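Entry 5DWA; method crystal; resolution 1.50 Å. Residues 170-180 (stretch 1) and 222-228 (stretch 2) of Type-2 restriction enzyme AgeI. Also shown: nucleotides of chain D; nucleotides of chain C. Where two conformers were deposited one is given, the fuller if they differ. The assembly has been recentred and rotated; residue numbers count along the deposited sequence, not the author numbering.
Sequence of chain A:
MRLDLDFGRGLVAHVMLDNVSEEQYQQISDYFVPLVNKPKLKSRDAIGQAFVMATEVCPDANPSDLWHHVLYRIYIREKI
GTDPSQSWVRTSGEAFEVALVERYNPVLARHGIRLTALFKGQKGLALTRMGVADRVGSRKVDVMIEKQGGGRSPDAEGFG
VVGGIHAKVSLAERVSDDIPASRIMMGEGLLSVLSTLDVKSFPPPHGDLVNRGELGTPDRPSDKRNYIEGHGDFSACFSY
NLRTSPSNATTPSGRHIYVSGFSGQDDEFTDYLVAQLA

Stretch 1 170-180: SLAERVSDDIP
Stretch 2 222-228: SDKRNYI

Stretch 2 is helical from D223 onward and widens into a pi-type turn at 226-228. S222, at the N-cap, has chi1 p (68°), which brings S222 OG to 3.4 Å from R225 N in a weak capping bond. Stretch 1 begins extended at S170 (phi/psi -137/150), passes through A172 at 41/-132, and takes helical torsions from R174 onward; V175 N donates to L171 O at 3.1 Å and D178 N to V175 O at 3.0 Å. The register is set by CA-CA distances of 7.8 Å for V175-K224 and 8.3 Å for I179-Y227. Together the stretches bury 335 Å², and K224 and Y227 give most of stretch 2's share.

K224 points toward stretch 1 with chi1-chi4 of m, t, m, m (-78, 150, -77, -86°). The two final m torsions fold the chain so that K224 NZ meets several oxygens: it donates to A172 O at 3.0 Å, and lies 3.0 Å from E173 OE2 in a salt bridge whose hydrogen bond is weak. Within its own stretch, K224 NZ bridges to D223 OD1 at 2.9 Å, and it also donates to OP2 of DG3 in chain D at 3.1 Å. The methylenes pack against apolar neighbours, L171 CB standing 3.6 Å from K224 CD and V175 CG1 3.6 Å from K224 CG. A long aliphatic chain ending in an ammonium suits both environments.

E173 leaves its backbone sideways, but chi1 m (-77°), chi2 m (-56°) and chi3 -29° carry its carboxylate to the helix. E173 OE1 accepts from Y227 OH at 3.0 Å. E173 OE2 is just 2.5 Å from D223 OD2, a separation implying that one acid group probably holds a proton. D223, chi1 p and chi2 -13°, points toward stretch 1, while D223 N donates to OP1 of DG3 at 3.0 Å.

Y227 (chi1 m, chi2 -27°) also points across. I179, m,t at -70/171°, places I179 CD1 over one ring face, 3.8 Å from the centroid of the Y227 ring and 13° off its normal, a CH-pi contact. V175, chi1 p (64°), brings V175 CG1 to the ring edge, 4.1 Å from Y227 CE2. The ring thus packs against branched aliphatic groups while its hydroxyl reaches the carboxylate.

R174 faces the DNA instead. Its m,t,m rotamer, with chi4 97°, lets R174 NH2 donate to N7 of DG7 in chain C at 3.0 Å; R174 NH2 also donates to S170 OG at 2.8 Å, and R174 NH1 to S170 O at 3.0 Å, bracing the guanidinium.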

# COMPACT_ATOMS: atom_id res chain seq x y z
N SER A 170 4.65 -9.52 -3.92
CA SER A 170 5.31 -8.48 -4.70
C SER A 170 5.77 -7.39 -3.76
O SER A 170 5.15 -7.16 -2.73
CB SER A 170 4.36 -7.91 -5.76
OG SER A 170 3.12 -7.52 -5.20
N LEU A 171 6.86 -6.72 -4.12
CA LEU A 171 7.49 -5.77 -3.21
C LEU A 171 6.95 -4.35 -3.37
O LEU A 171 6.60 -3.71 -2.37
CB LEU A 171 9.00 -5.79 -3.40
CG LEU A 171 9.68 -7.13 -3.12
CD1 LEU A 171 11.19 -7.02 -3.28
CD2 LEU A 171 9.31 -7.64 -1.71
N ALA A 172 6.86 -3.87 -4.62
CA ALA A 172 6.50 -2.48 -4.92
C ALA A 172 7.20 -1.57 -3.92
O ALA A 172 8.39 -1.73 -3.68
CB ALA A 172 4.99 -2.27 -4.89
N GLU A 173 6.49 -0.62 -3.32
CA GLU A 173 7.10 0.09 -2.19
C GLU A 173 6.46 -0.37 -0.90
O GLU A 173 6.74 0.16 0.18
CB GLU A 173 6.97 1.60 -2.34
CG GLU A 173 7.95 2.21 -3.34
CD GLU A 173 9.40 1.90 -3.02
OE1 GLU A 173 9.76 1.71 -1.83
OE2 GLU A 173 10.20 1.84 -3.97
N ARG A 174 5.62 -1.38 -1.01
CA ARG A 174 4.93 -1.92 0.15
C ARG A 174 5.89 -2.64 1.09
O ARG A 174 5.61 -2.79 2.28
CB ARG A 174 3.81 -2.85 -0.30
CG ARG A 174 2.59 -2.09 -0.79
CD ARG A 174 1.54 -3.01 -1.35
NE ARG A 174 1.88 -3.46 -2.69
CZ ARG A 174 2.46 -4.62 -2.98
NH1 ARG A 174 2.74 -5.50 -2.02
NH2 ARG A 174 2.74 -4.91 -4.24
N VAL A 175 7.05 -3.05 0.58
CA VAL A 175 8.03 -3.71 1.43
C VAL A 175 8.58 -2.71 2.46
O VAL A 175 9.06 -3.10 3.53
CB VAL A 175 9.16 -4.36 0.59
CG1 VAL A 175 9.96 -3.29 -0.15
CG2 VAL A 175 10.08 -5.20 1.48
N SER A 176 8.50 -1.42 2.15
CA SER A 176 8.90 -0.39 3.10
C SER A 176 8.04 -0.44 4.37
O SER A 176 8.50 -0.04 5.44
CB SER A 176 8.83 1.00 2.46
OG SER A 176 9.63 1.05 1.29
N ASP A 177 6.82 -0.94 4.23
CA ASP A 177 5.92 -1.13 5.38
C ASP A 177 6.54 -2.07 6.41
O ASP A 177 6.27 -1.97 7.60
CB ASP A 177 4.55 -1.71 4.97
CG ASP A 177 3.78 -0.82 4.02
OD1 ASP A 177 4.26 0.29 3.68
OD2 ASP A 177 2.68 -1.23 3.61
N ASP A 178 7.33 -3.03 5.92
CA ASP A 178 7.93 -4.05 6.77
C ASP A 178 9.21 -3.61 7.45
O ASP A 178 9.64 -4.22 8.41
CB ASP A 178 8.24 -5.31 5.96
CG ASP A 178 7.00 -5.97 5.42
OD1 ASP A 178 6.48 -6.89 6.10
OD2 ASP A 178 6.55 -5.57 4.32
N ILE A 179 9.85 -2.56 6.93
CA ILE A 179 11.17 -2.21 7.43
C ILE A 179 11.19 -1.80 8.91
O ILE A 179 12.03 -2.28 9.66
CB ILE A 179 11.80 -1.10 6.55
CG1 ILE A 179 12.14 -1.68 5.18
CG2 ILE A 179 13.04 -0.53 7.21
CD1 ILE A 179 12.56 -0.62 4.17
N PRO A 180 10.26 -0.93 9.35
CA PRO A 180 10.34 -0.62 10.78
C PRO A 180 10.11 -1.83 11.68
O PRO A 180 10.84 -2.01 12.64
CB PRO A 180 9.25 0.44 10.97
CG PRO A 180 9.11 1.07 9.62
CD PRO A 180 9.28 -0.07 8.66
N SER A 222 17.84 -1.82 -7.42
CA SER A 222 16.64 -1.03 -7.17
C SER A 222 16.72 -0.55 -5.73
O SER A 222 17.59 -1.00 -4.98
CB SER A 222 15.39 -1.87 -7.38
OG SER A 222 15.32 -2.87 -6.38
N ASP A 223 15.83 0.34 -5.33
CA ASP A 223 15.88 0.84 -3.96
C ASP A 223 15.60 -0.30 -2.98
O ASP A 223 16.11 -0.30 -1.86
CB ASP A 223 14.92 2.00 -3.75
CG ASP A 223 13.48 1.62 -3.97
OD1 ASP A 223 13.21 0.54 -4.52
OD2 ASP A 223 12.61 2.44 -3.61
N LYS A 224 14.83 -1.28 -3.42
CA LYS A 224 14.53 -2.44 -2.60
C LYS A 224 15.76 -3.30 -2.33
O LYS A 224 15.94 -3.79 -1.23
CB LYS A 224 13.43 -3.27 -3.25
CG LYS A 224 12.06 -2.67 -3.05
CD LYS A 224 11.14 -2.98 -4.19
CE LYS A 224 11.46 -2.12 -5.38
NZ LYS A 224 10.76 -0.81 -5.32
N ARG A 225 16.62 -3.47 -3.34
CA ARG A 225 17.84 -4.23 -3.11
C ARG A 225 18.75 -3.48 -2.14
O ARG A 225 19.44 -4.08 -1.32
CB ARG A 225 18.59 -4.50 -4.42
CG ARG A 225 19.85 -5.34 -4.22
CD ARG A 225 20.51 -5.71 -5.53
NE ARG A 225 19.67 -6.62 -6.32
CZ ARG A 225 19.77 -7.94 -6.30
NH1 ARG A 225 20.67 -8.54 -5.51
NH2 ARG A 225 18.97 -8.68 -7.05
N ASN A 226 18.72 -2.15 -2.22
CA ASN A 226 19.49 -1.31 -1.30
C ASN A 226 19.01 -1.47 0.14
O ASN A 226 19.82 -1.43 1.06
CB ASN A 226 19.42 0.16 -1.72
CG ASN A 226 20.22 0.46 -2.99
OD1 ASN A 226 21.19 -0.23 -3.29
ND2 ASN A 226 19.81 1.49 -3.72
N TYR A 227 17.71 -1.65 0.35
CA TYR A 227 17.17 -1.90 1.69
C TYR A 227 17.86 -3.09 2.33
O TYR A 227 18.20 -3.08 3.52
CB TYR A 227 15.65 -2.17 1.65
CG TYR A 227 14.77 -1.04 1.15
CD1 TYR A 227 15.14 0.29 1.27
CD2 TYR A 227 13.54 -1.33 0.57
CE1 TYR A 227 14.32 1.31 0.81
CE2 TYR A 227 12.71 -0.32 0.10
CZ TYR A 227 13.11 1.00 0.23
OH TYR A 227 12.29 2.00 -0.23
N ILE A 228 18.03 -4.14 1.54
CA ILE A 228 18.59 -5.40 2.00
C ILE A 228 20.11 -5.41 2.05
O ILE A 228 20.71 -5.62 3.11
CB ILE A 228 18.11 -6.56 1.11
CG1 ILE A 228 16.59 -6.67 1.15
CG2 ILE A 228 18.76 -7.87 1.52
CD1 ILE A 228 15.97 -7.29 -0.09
P DG D 3 12.71 1.46 -7.90
OP1 DG D 3 14.10 1.63 -7.41
OP2 DG D 3 12.08 0.13 -7.91
O5' DG D 3 11.75 2.46 -7.08
C5' DG D 3 12.08 3.84 -7.03
C4' DG D 3 10.84 4.72 -7.04
O4' DG D 3 10.09 4.56 -8.28
C3' DG D 3 9.84 4.50 -5.92
O3' DG D 3 9.27 5.77 -5.58
C2' DG D 3 8.80 3.58 -6.59
C1' DG D 3 8.75 4.19 -7.98
N9 DG D 3 8.31 3.28 -9.04
C8 DG D 3 8.78 2.02 -9.31
N7 DG D 3 8.23 1.47 -10.36
C5 DG D 3 7.37 2.45 -10.85
C6 DG D 3 6.51 2.45 -11.98
O6 DG D 3 6.33 1.55 -12.80
N1 DG D 3 5.80 3.64 -12.10
C2 DG D 3 5.92 4.71 -11.25
N2 DG D 3 5.15 5.77 -11.53
N3 DG D 3 6.72 4.73 -10.19
C4 DG D 3 7.41 3.58 -10.06
P DC C 6 0.43 -8.35 -0.30
OP1 DC C 6 1.20 -9.58 -0.43
OP2 DC C 6 1.02 -7.10 0.20
O5' DC C 6 -0.18 -8.05 -1.74
C5' DC C 6 -0.93 -9.03 -2.38
C4' DC C 6 -1.52 -8.46 -3.65
O4' DC C 6 -2.34 -7.31 -3.34
C3' DC C 6 -0.52 -8.00 -4.69
O3' DC C 6 -1.01 -8.36 -5.95
C2' DC C 6 -0.49 -6.47 -4.52
C1' DC C 6 -1.92 -6.18 -4.08
N1 DC C 6 -2.05 -5.02 -3.18
C2 DC C 6 -2.91 -3.97 -3.49
O2 DC C 6 -3.52 -3.97 -4.56
N3 DC C 6 -3.03 -2.94 -2.62
C4 DC C 6 -2.36 -2.96 -1.47
N4 DC C 6 -2.50 -1.93 -0.64
C5 DC C 6 -1.51 -4.05 -1.11
C6 DC C 6 -1.39 -5.05 -1.98
P DG C 7 -0.02 -8.74 -7.15
OP1 DG C 7 -0.43 -10.08 -7.63
OP2 DG C 7 1.38 -8.47 -6.81
O5' DG C 7 -0.42 -7.68 -8.28
C5' DG C 7 -1.75 -7.58 -8.75
C4' DG C 7 -1.87 -6.36 -9.65
O4' DG C 7 -1.87 -5.16 -8.85
C3' DG C 7 -0.72 -6.19 -10.63
O3' DG C 7 -1.21 -5.59 -11.79
C2' DG C 7 0.23 -5.24 -9.88
C1' DG C 7 -0.77 -4.32 -9.19
N9 DG C 7 -0.29 -3.76 -7.94
C8 DG C 7 0.85 -4.09 -7.25
N7 DG C 7 0.96 -3.46 -6.12
C5 DG C 7 -0.19 -2.70 -6.04
C6 DG C 7 -0.64 -1.81 -5.03
O6 DG C 7 -0.09 -1.53 -3.96
N1 DG C 7 -1.86 -1.25 -5.34
C2 DG C 7 -2.58 -1.50 -6.49
N2 DG C 7 -3.74 -0.86 -6.61
N3 DG C 7 -2.17 -2.32 -7.44
C4 DG C 7 -0.98 -2.88 -7.15